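Local coordinates for GAF domain/HD domain protein (Geobacter sulfurreducens, PDB 3EEA) that is of unknown function but comprises the GAF domain of a longer GAF/HD-domain protein that may act as a phosphatase, at residues S57-P60 with V61-M65; L74-S77 with M78-R82; T97-L100 with R101-R105; P133-S136 with D137-A141. One frame throughout, in Å; residues are numbered along the deposited sequence.

Contact 1: S57-P60 with V61-M65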
loop_
_atom_site.group_PDB
_atom_site.type_symbol
_atom_site.label_atom_id
_atom_site.label_comp_id
_atom_site.label_asym_id
_atom_site.label_seq_id
_atom_site.Cartn_x
_atom_site.Cartn_y
_atom_site.Cartn_z
ATOM N N SER A 57 14.270 -7.295 24.049
ATOM C CA SER A 57 15.370 -6.649 24.753
ATOM C C SER A 57 15.838 -5.369 24.056
ATOM O O SER A 57 16.371 -4.486 24.714
ATOM C CB SER A 57 16.558 -7.596 24.926
ATOM O OG SER A 57 17.105 -7.961 23.677
ATOM N N PHE A 58 15.628 -5.250 22.741
ATOM C CA PHE A 58 16.079 -4.047 22.021
ATOM C C PHE A 58 15.024 -2.928 21.925
ATOM O O PHE A 58 15.319 -1.810 21.483
ATOM C CB PHE A 58 16.622 -4.429 20.654
ATOM C CG PHE A 58 17.903 -5.200 20.713
ATOM C CD1 PHE A 58 19.081 -4.584 21.144
ATOM C CD2 PHE A 58 17.941 -6.551 20.352
ATOM C CE1 PHE A 58 20.279 -5.295 21.213
ATOM C CE2 PHE A 58 19.143 -7.273 20.405
ATOM C CZ PHE A 58 20.314 -6.634 20.835
ATOM N N LEU A 59 13.815 -3.182 22.394
ATOM C CA LEU A 59 12.789 -2.171 22.331
ATOM C C LEU A 59 13.132 -0.899 23.147
ATOM O O LEU A 59 12.948 0.194 22.637
ATOM C CB LEU A 59 11.441 -2.751 22.734
ATOM C CG LEU A 59 10.199 -1.984 22.340
ATOM C CD1 LEU A 59 10.107 -1.810 20.791
ATOM C CD2 LEU A 59 8.991 -2.744 22.951
ATOM N N PRO A 60 13.653 -1.033 24.390
ATOM C CA PRO A 60 14.086 0.195 25.108
ATOM C C PRO A 60 15.199 0.957 24.385
ATOM O O PRO A 60 15.238 2.169 24.452
ATOM C CB PRO A 60 14.630 -0.322 26.445
ATOM C CG PRO A 60 14.128 -1.724 26.574
ATOM C CD PRO A 60 13.795 -2.247 25.217
ATOM N N VAL A 61 16.099 0.237 23.722
ATOM C CA VAL A 61 17.169 0.852 22.923
ATOM C C VAL A 61 16.638 1.675 21.725
ATOM O O VAL A 61 17.001 2.841 21.534
ATOM C CB VAL A 61 18.139 -0.222 22.383
ATOM C CG1 VAL A 61 19.154 0.402 21.401
ATOM C CG2 VAL A 61 18.833 -0.945 23.554
ATOM N N PHE A 62 15.783 1.048 20.917
ATOM C CA PHE A 62 15.070 1.750 19.858
ATOM C C PHE A 62 14.374 3.011 20.378
ATOM O O PHE A 62 14.516 4.081 19.794
ATOM C CB PHE A 62 14.032 0.821 19.201
ATOM C CG PHE A 62 13.112 1.534 18.258
ATOM C CD1 PHE A 62 13.602 2.020 17.057
ATOM C CD2 PHE A 62 11.795 1.790 18.592
ATOM C CE1 PHE A 62 12.807 2.695 16.174
ATOM C CE2 PHE A 62 10.983 2.503 17.727
ATOM C CZ PHE A 62 11.489 2.953 16.494
ATOM N N ARG A 63 13.622 2.887 21.465
ATOM C CA ARG A 63 12.775 3.999 21.908
ATOM C C ARG A 63 13.576 5.187 22.443
ATOM O O ARG A 63 13.088 6.320 22.396
ATOM C CB ARG A 63 11.762 3.551 22.929
ATOM C CG ARG A 63 10.766 2.557 22.387
ATOM C CD ARG A 63 9.352 2.850 22.871
ATOM N NE ARG A 63 9.008 1.936 23.931
ATOM C CZ ARG A 63 8.045 1.022 23.884
ATOM N NH1 ARG A 63 7.261 0.881 22.813
ATOM N NH2 ARG A 63 7.861 0.237 24.941
ATOM N N GLU A 64 14.790 4.963 22.901
ATOM C CA GLU A 64 15.560 6.043 23.498
ATOM C C GLU A 64 16.680 6.614 22.633
ATOM O O GLU A 64 17.323 7.570 23.045
ATOM C CB GLU A 64 16.158 5.575 24.817
ATOM C CG GLU A 64 17.341 4.664 24.726
ATOM C CD GLU A 64 17.659 4.101 26.114
ATOM O OE1 GLU A 64 16.936 4.441 27.061
ATOM O OE2 GLU A 64 18.623 3.350 26.281
ATOM N N MET A 65 16.960 6.011 21.497
ATOM C CA MET A 65 18.163 6.343 20.689
ATOM C C MET A 65 17.829 7.181 19.424
ATOM O O MET A 65 17.443 6.633 18.379
ATOM C CB MET A 65 18.873 5.032 20.327
ATOM C CG MET A 65 20.151 5.146 19.501
ATOM S SD MET A 65 20.968 3.568 19.055
ATOM C CE MET A 65 19.761 2.758 17.958
#
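The guanidinium of R63 is covered on one face by L59, whose CG sits over its centre, 4.0 Å above the plane, while L59 CD2 comes 3.8 Å from R63 NH2 on that face. Two bends, at chi2 and chi3, fold the arginine back over the leucine, and the two side chains cross obliquely. The F58 ring has V61 CG2 at its edge, 4.4 Å from CD1, and the hydroxyl OG of its neighbour S57 over one face, offset toward the rim. At the edge of the F62 ring lies the carbonyl oxygen of L59. These residues make up the short surface helix 59-64 of the GAF domain and its flanks; F58 and M65 line the pocket that holds a polyether. The backbone bond from F62 N to F58 O (3.0 Å) is nearly straight at 174°, and R63 N reaches L59 O. Cutting L59 back to an alanine removes CG and both methyls, and R63 would probably lose this cover on its guanidinium and be freer to turn. A chi1 of 171° swings the F62 ring away from the helix's first turn, so that it packs on P48 and S51 of strand 46-52 and edge-to-face with Y37.

Contact 2: L74-S77 with M78-R82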
loop_
_atom_site.group_PDB
_atom_site.type_symbol
_atom_site.label_atom_id
_atom_site.label_comp_id
_atom_site.label_asym_id
_atom_site.label_seq_id
_atom_site.Cartn_x
_atom_site.Cartn_y
_atom_site.Cartn_z
ATOM N N LEU A 74 26.243 6.880 6.971
ATOM C CA LEU A 74 25.194 6.303 6.107
ATOM C C LEU A 74 23.955 7.188 6.042
ATOM O O LEU A 74 23.301 7.338 4.967
ATOM C CB LEU A 74 24.760 4.926 6.620
ATOM C CG LEU A 74 23.847 4.080 5.722
ATOM C CD1 LEU A 74 24.651 3.410 4.629
ATOM C CD2 LEU A 74 23.073 3.033 6.531
ATOM N N LEU A 75 23.616 7.747 7.199
ATOM C CA LEU A 75 22.413 8.523 7.363
ATOM C C LEU A 75 22.602 9.867 6.770
ATOM O O LEU A 75 21.669 10.441 6.195
ATOM C CB LEU A 75 22.088 8.672 8.841
ATOM C CG LEU A 75 20.630 8.880 9.218
ATOM C CD1 LEU A 75 19.716 7.844 8.543
ATOM C CD2 LEU A 75 20.474 8.871 10.742
ATOM N N LYS A 76 23.799 10.419 6.919
ATOM C CA LYS A 76 24.064 11.692 6.278
ATOM C C LYS A 76 23.965 11.546 4.763
ATOM O O LYS A 76 23.450 12.427 4.096
ATOM C CB LYS A 76 25.409 12.268 6.682
ATOM C CG LYS A 76 25.656 13.636 6.107
ATOM C CD LYS A 76 26.856 14.291 6.754
ATOM C CE LYS A 76 27.404 15.356 5.860
ATOM N NZ LYS A 76 28.293 14.777 4.778
ATOM N N SER A 77 24.490 10.448 4.221
ATOM C CA SER A 77 24.396 10.174 2.773
ATOM C C SER A 77 22.984 9.989 2.304
ATOM O O SER A 77 22.572 10.544 1.244
ATOM C CB SER A 77 25.215 8.923 2.409
ATOM O OG SER A 77 26.602 9.254 2.619
ATOM N N MET A 78 22.227 9.185 3.044
ATOM C CA MET A 78 20.797 8.983 2.694
ATOM C C MET A 78 20.095 10.348 2.622
ATOM O O MET A 78 19.340 10.638 1.685
ATOM C CB MET A 78 20.103 8.108 3.772
ATOM C CG MET A 78 18.673 7.653 3.444
ATOM S SD MET A 78 17.697 7.085 4.907
ATOM C CE MET A 78 17.437 8.670 5.751
ATOM N N LEU A 79 20.278 11.160 3.660
ATOM C CA LEU A 79 19.654 12.465 3.755
ATOM C C LEU A 79 20.060 13.456 2.637
ATOM O O LEU A 79 19.182 14.108 2.017
ATOM C CB LEU A 79 19.962 13.067 5.109
ATOM C CG LEU A 79 19.363 14.409 5.483
ATOM C CD1 LEU A 79 17.860 14.188 5.709
ATOM C CD2 LEU A 79 20.035 15.021 6.784
ATOM N N ARG A 80 21.367 13.545 2.367
ATOM C CA ARG A 80 21.889 14.456 1.363
ATOM C C ARG A 80 21.400 14.089 -0.050
ATOM O O ARG A 80 21.006 14.971 -0.834
ATOM C CB ARG A 80 23.422 14.434 1.370
ATOM C CG ARG A 80 24.063 15.106 2.529
ATOM C CD ARG A 80 24.248 16.561 2.229
ATOM N NE ARG A 80 24.941 17.281 3.285
ATOM C CZ ARG A 80 24.374 17.951 4.273
ATOM N NH1 ARG A 80 23.054 17.963 4.431
ATOM N NH2 ARG A 80 25.151 18.591 5.143
ATOM N N LYS A 81 21.409 12.796 -0.359
ATOM C CA LYS A 81 21.044 12.313 -1.688
ATOM C C LYS A 81 19.547 12.088 -1.808
ATOM O O LYS A 81 19.047 11.950 -2.905
ATOM C CB LYS A 81 21.713 10.969 -1.984
ATOM C CG LYS A 81 23.205 11.006 -2.172
ATOM C CD LYS A 81 23.784 9.576 -1.987
ATOM C CE LYS A 81 25.267 9.452 -2.402
ATOM N NZ LYS A 81 26.101 10.575 -1.920
ATOM N N ARG A 82 18.822 12.002 -0.683
ATOM C CA ARG A 82 17.388 11.679 -0.701
ATOM C C ARG A 82 17.162 10.362 -1.404
ATOM O O ARG A 82 16.211 10.275 -2.176
ATOM C CB ARG A 82 16.555 12.672 -1.525
ATOM C CG ARG A 82 16.096 13.816 -0.838
ATOM C CD ARG A 82 17.181 14.759 -0.692
ATOM N NE ARG A 82 16.593 16.077 -0.630
ATOM C CZ ARG A 82 17.294 17.195 -0.561
ATOM N NH1 ARG A 82 18.615 17.161 -0.525
ATOM N NH2 ARG A 82 16.663 18.345 -0.531
#
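L75 and M78 meet through their ends, CD1 of the leucine 3.7 Å from CE of the methionine, the two side chains running alongside each other toward the sheet. They sit on the inner face of helix 73-81, an amphipathic helix of the GAF domain packed against its antiparallel sheet. CG of M78 is anti to the backbone N (chi1 -172°), and a bend at chi3 turns the terminal methyl toward the leucine. On the solvent side K76 and R80 pack through their chains: K76 CE is 4.0 Å from R80 NH2, obliquely to the guanidinium. Their like charges are also near, K76 NZ lying 4.4 Å from R80 NE, which probably costs some electrostatic energy.

Behind these side chains runs the helical ladder, with M78 N bonded to L74 O, L79 N to L75 O, R80 N to K76 O and K81 N to S77 O. Farther out, L75 rests on F125 and F46, M78 on A123 and F46, and L74 on L85 and L87; L74 also belongs to the polyether pocket. The helix ends at K81, and R82 just after it takes a positive phi of 57°. Its side chain touches Q119 and V120 of strand 119-129, and NE gives a hydrogen bond to T118 O, while NH1, with the acceptor in the guanidinium plane, reaches back to R80 O at 3.3 Å.

Contact 3: T97-L100 with R101-R105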
loop_
_atom_site.group_PDB
_atom_site.type_symbol
_atom_site.label_atom_id
_atom_site.label_comp_id
_atom_site.label_asym_id
_atom_site.label_seq_id
_atom_site.Cartn_x
_atom_site.Cartn_y
_atom_site.Cartn_z
ATOM N N THR A 97 28.407 3.837 13.116
ATOM C CA THR A 97 28.986 3.871 14.434
ATOM C C THR A 97 29.500 2.465 14.906
ATOM O O THR A 97 28.939 1.425 14.527
ATOM C CB THR A 97 27.835 4.395 15.336
ATOM O OG1 THR A 97 27.994 5.803 15.541
ATOM C CG2 THR A 97 27.762 3.690 16.606
ATOM N N PRO A 98 30.574 2.416 15.740
ATOM C CA PRO A 98 30.926 1.140 16.381
ATOM C C PRO A 98 29.741 0.458 17.069
ATOM O O PRO A 98 29.550 -0.751 16.904
ATOM C CB PRO A 98 31.973 1.561 17.425
ATOM C CG PRO A 98 32.660 2.725 16.790
ATOM C CD PRO A 98 31.630 3.432 15.942
ATOM N N LYS A 99 28.965 1.224 17.839
ATOM C CA LYS A 99 27.745 0.707 18.475
ATOM C C LYS A 99 26.833 0.014 17.431
ATOM O O LYS A 99 26.371 -1.122 17.655
ATOM C CB LYS A 99 26.998 1.830 19.236
ATOM C CG LYS A 99 25.548 1.490 19.666
ATOM C CD LYS A 99 25.024 2.252 20.911
ATOM C CE LYS A 99 25.114 3.809 20.828
ATOM N NZ LYS A 99 24.086 4.468 19.926
ATOM N N LEU A 100 26.628 0.665 16.286
ATOM C CA LEU A 100 25.666 0.165 15.284
ATOM C C LEU A 100 26.213 -1.040 14.512
ATOM O O LEU A 100 25.462 -1.983 14.248
ATOM C CB LEU A 100 25.252 1.277 14.314
ATOM C CG LEU A 100 24.293 2.303 14.938
ATOM C CD1 LEU A 100 24.132 3.579 14.097
ATOM C CD2 LEU A 100 22.914 1.660 15.221
ATOM N N ARG A 101 27.519 -1.032 14.193
ATOM C CA ARG A 101 28.155 -2.202 13.570
ATOM C C ARG A 101 27.923 -3.488 14.391
ATOM O O ARG A 101 27.677 -4.565 13.835
ATOM C CB ARG A 101 29.655 -1.990 13.391
ATOM C CG ARG A 101 30.020 -0.980 12.347
ATOM C CD ARG A 101 31.520 -0.916 12.148
ATOM N NE ARG A 101 31.934 0.456 11.814
ATOM C CZ ARG A 101 32.639 1.274 12.605
ATOM N NH1 ARG A 101 33.073 0.890 13.807
ATOM N NH2 ARG A 101 32.936 2.500 12.181
ATOM N N LYS A 102 27.985 -3.368 15.709
ATOM C CA LYS A 102 27.837 -4.528 16.560
ATOM C C LYS A 102 26.391 -4.936 16.603
ATOM O O LYS A 102 26.081 -6.114 16.419
ATOM C CB LYS A 102 28.364 -4.260 17.969
ATOM C CG LYS A 102 29.876 -4.115 18.037
ATOM C CD LYS A 102 30.396 -4.210 19.481
ATOM C CE LYS A 102 29.986 -2.993 20.358
ATOM N NZ LYS A 102 30.713 -1.715 20.028
ATOM N N LEU A 103 25.514 -3.962 16.815
ATOM C CA LEU A 103 24.092 -4.237 16.906
ATOM C C LEU A 103 23.560 -4.932 15.643
ATOM O O LEU A 103 22.773 -5.865 15.757
ATOM C CB LEU A 103 23.290 -2.958 17.211
ATOM C CG LEU A 103 23.059 -2.676 18.697
ATOM C CD1 LEU A 103 24.261 -3.092 19.555
ATOM C CD2 LEU A 103 22.659 -1.198 18.905
ATOM N N LEU A 104 24.050 -4.516 14.480
ATOM C CA LEU A 104 23.502 -4.914 13.166
ATOM C C LEU A 104 24.370 -5.943 12.431
ATOM O O LEU A 104 24.152 -6.220 11.240
ATOM C CB LEU A 104 23.348 -3.659 12.294
ATOM C CG LEU A 104 22.589 -2.463 12.902
ATOM C CD1 LEU A 104 22.642 -1.233 11.962
ATOM C CD2 LEU A 104 21.137 -2.884 13.202
ATOM N N ARG A 105 25.352 -6.514 13.129
ATOM C CA ARG A 105 26.373 -7.347 12.476
ATOM C C ARG A 105 25.811 -8.590 11.743
ATOM O O ARG A 105 26.375 -9.014 10.752
ATOM C CB ARG A 105 27.429 -7.793 13.496
ATOM C CG ARG A 105 27.025 -9.016 14.311
ATOM C CD ARG A 105 27.741 -9.103 15.636
ATOM N NE ARG A 105 27.175 -10.199 16.404
ATOM C CZ ARG A 105 26.132 -10.110 17.231
ATOM N NH1 ARG A 105 25.494 -8.955 17.440
ATOM N NH2 ARG A 105 25.727 -11.199 17.868
#
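From T97, the N-cap residue, the chain enters helix 98-103 with R101 N bonded to T97 O at 2.9 Å, and the bonds from L103 N to K99 O and from L104 N to L100 O carry the turns on until L104 leaves helical angles. The side chain of T97 makes no capping bond. R101 folds back over the first turn: its guanidinium lies with one face over the peptide joining T97 to P98, T97 C being 4.0 Å from the plane over the centre of the group. NH1 comes 3.4 Å from P98 CA and 3.5 Å from CG of the proline ring, which lies alongside the arginine. CG of R101 stands anti to the carbonyl carbon (chi1 -70°), which directs the chain back toward the start of the helix, and NE is held by a hydrogen bond to S93 O. K102 also turns back, bent at chi3 and chi4, and its NZ makes a weak bond to P98 O (3.5 Å), an oxygen that also accepts from K102 N. K99 runs alongside L103, its CG 4.0 Å from L103 CD2. L103 belongs to the polyether pocket, and L100 packs on I72. NH1 of R105 reaches K102 O at 3.1 Å, the oxygen lying in the guanidinium plane. Two cationic chains thus curl back on the start of the helix, R101 with a guanidinium face over the T97-P98 peptide and NE bonded to S93 O, K102 by a weak bond to P98 O, so backbone carbonyls probably help to place both charges.

Contact 4: P133-S136 with D137-A141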
loop_
_atom_site.group_PDB
_atom_site.type_symbol
_atom_site.label_atom_id
_atom_site.label_comp_id
_atom_site.label_asym_id
_atom_site.label_seq_id
_atom_site.Cartn_x
_atom_site.Cartn_y
_atom_site.Cartn_z
ATOM N N PRO A 133 18.932 -14.071 1.366
ATOM C CA PRO A 133 19.355 -13.188 0.272
ATOM C C PRO A 133 19.081 -11.748 0.644
ATOM O O PRO A 133 18.126 -11.497 1.387
ATOM C CB PRO A 133 18.438 -13.584 -0.880
ATOM C CG PRO A 133 17.927 -14.953 -0.526
ATOM C CD PRO A 133 17.855 -14.992 0.957
ATOM N N PRO A 134 19.933 -10.823 0.192
ATOM C CA PRO A 134 19.651 -9.401 0.400
ATOM C C PRO A 134 18.327 -8.978 -0.252
ATOM O O PRO A 134 17.793 -9.680 -1.146
ATOM C CB PRO A 134 20.841 -8.679 -0.267
ATOM C CG PRO A 134 21.480 -9.679 -1.132
ATOM C CD PRO A 134 21.127 -11.049 -0.645
ATOM N N PHE A 135 17.780 -7.850 0.185
ATOM C CA PHE A 135 16.606 -7.307 -0.484
ATOM C C PHE A 135 16.924 -7.106 -1.975
ATOM O O PHE A 135 17.948 -6.493 -2.323
ATOM C CB PHE A 135 16.154 -6.010 0.154
ATOM C CG PHE A 135 15.761 -6.137 1.619
ATOM C CD1 PHE A 135 14.517 -6.595 1.994
ATOM C CD2 PHE A 135 16.669 -5.816 2.604
ATOM C CE1 PHE A 135 14.183 -6.690 3.331
ATOM C CE2 PHE A 135 16.349 -5.923 3.951
ATOM C CZ PHE A 135 15.103 -6.338 4.311
ATOM N N SER A 136 16.062 -7.647 -2.819
ATOM C CA SER A 136 16.170 -7.572 -4.309
ATOM C C SER A 136 15.659 -6.221 -4.840
ATOM O O SER A 136 14.959 -5.459 -4.140
ATOM C CB SER A 136 15.375 -8.697 -4.936
ATOM O OG SER A 136 13.950 -8.565 -4.771
ATOM N N ASP A 137 15.980 -5.925 -6.098
ATOM C CA ASP A 137 15.431 -4.746 -6.746
ATOM C C ASP A 137 13.898 -4.826 -6.752
ATOM O O ASP A 137 13.244 -3.799 -6.599
ATOM C CB ASP A 137 15.898 -4.634 -8.185
ATOM C CG ASP A 137 17.370 -4.166 -8.305
ATOM O OD1 ASP A 137 18.131 -4.169 -7.304
ATOM O OD2 ASP A 137 17.737 -3.857 -9.460
ATOM N N ALA A 138 13.331 -6.002 -7.012
ATOM C CA ALA A 138 11.871 -6.154 -7.021
ATOM C C ALA A 138 11.214 -5.829 -5.662
ATOM O O ALA A 138 10.189 -5.095 -5.597
ATOM C CB ALA A 138 11.466 -7.561 -7.440
ATOM N N GLU A 139 11.814 -6.352 -4.603
ATOM C CA GLU A 139 11.348 -6.072 -3.238
ATOM C C GLU A 139 11.516 -4.594 -2.903
ATOM O O GLU A 139 10.599 -3.946 -2.352
ATOM C CB GLU A 139 12.126 -6.893 -2.223
ATOM C CG GLU A 139 11.746 -8.366 -2.210
ATOM C CD GLU A 139 12.716 -9.237 -1.393
ATOM O OE1 GLU A 139 13.931 -8.927 -1.275
ATOM O OE2 GLU A 139 12.242 -10.237 -0.828
ATOM N N THR A 140 12.674 -4.024 -3.260
ATOM C CA THR A 140 12.956 -2.638 -2.974
ATOM C C THR A 140 11.969 -1.698 -3.713
ATOM O O THR A 140 11.604 -0.639 -3.193
ATOM C CB THR A 140 14.455 -2.296 -3.237
ATOM O OG1 THR A 140 15.243 -3.177 -2.407
ATOM C CG2 THR A 140 14.757 -0.873 -2.855
ATOM N N ALA A 141 11.591 -2.043 -4.925
ATOM C CA ALA A 141 10.655 -1.221 -5.700
ATOM C C ALA A 141 9.312 -1.090 -4.956
ATOM O O ALA A 141 8.777 0.009 -4.845
ATOM C CB ALA A 141 10.425 -1.808 -7.068
#
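Hydrogen bonds between S136 and E139 run both ways. The backbone N of S136 gives to E139 OE1 at 2.9 Å and 166°, meeting the carboxylate oxygen on its anti side, slightly out of the carboxylate plane. In return E139 N gives to S136 OG at 3.1 Å, nearly straight. With chi1 at 68°, OG of the serine is placed between its own backbone N and carbonyl carbon, where it can face the first turn. The carbonyl of S136 is gripped twice by T140: the backbone N donates at 2.8 Å, and OG1 donates at 2.9 Å from above the carbonyl plane, so the hydroxyl reinforces the first helical bond. Just before the cap, P133 O accepts a hydrogen bond from R128 NH1.

Charge interactions centre on R128: it forms a salt bridge with E139 OE1, so this one oxygen serves both the helix start and a strand arginine, and a cation-pi contact with F135. With an alanine in place of E139 the carboxylate is gone, and S136 N is likely to be left without this acceptor and R128 without its salt-bridge mate, though still held by F135 and P133 O.

In the packing around these bonds, F135 crosses E139 at about a right angle, ring and carboxylate planes 55° apart, and OE1 lies 3.2 Å from F135 CA. F135 CB is 3.9 Å from T140 OG1, while the buried ring packs on C108, L110 and M86. S136 and E139 together form a capping box, with S136 as N-cap of helix 137-158, the long C-terminal helix of this GAF domain.

All four contacts are local, and three of them are centred on short helices. Contacts 1 and 3 are at the surface and touch, M65 SD lying 3.4 Å from K99 NZ; contacts 2 and 4 are partly buried; contact 1 also reaches the sheet, through L59 and F62. Contacts 1, 2 and 3 each supply residues to the polyether pocket, whereas contact 4 lies on the other side of the chain's centre from contact 1, about 15 Å away at the nearest atoms. Their chemistry differs accordingly: guanidinium groups lie over leucine or peptide in contacts 1 and 3, contact 2 divides into apolar and cationic faces, and contact 4 depends on side-chain capping bonds.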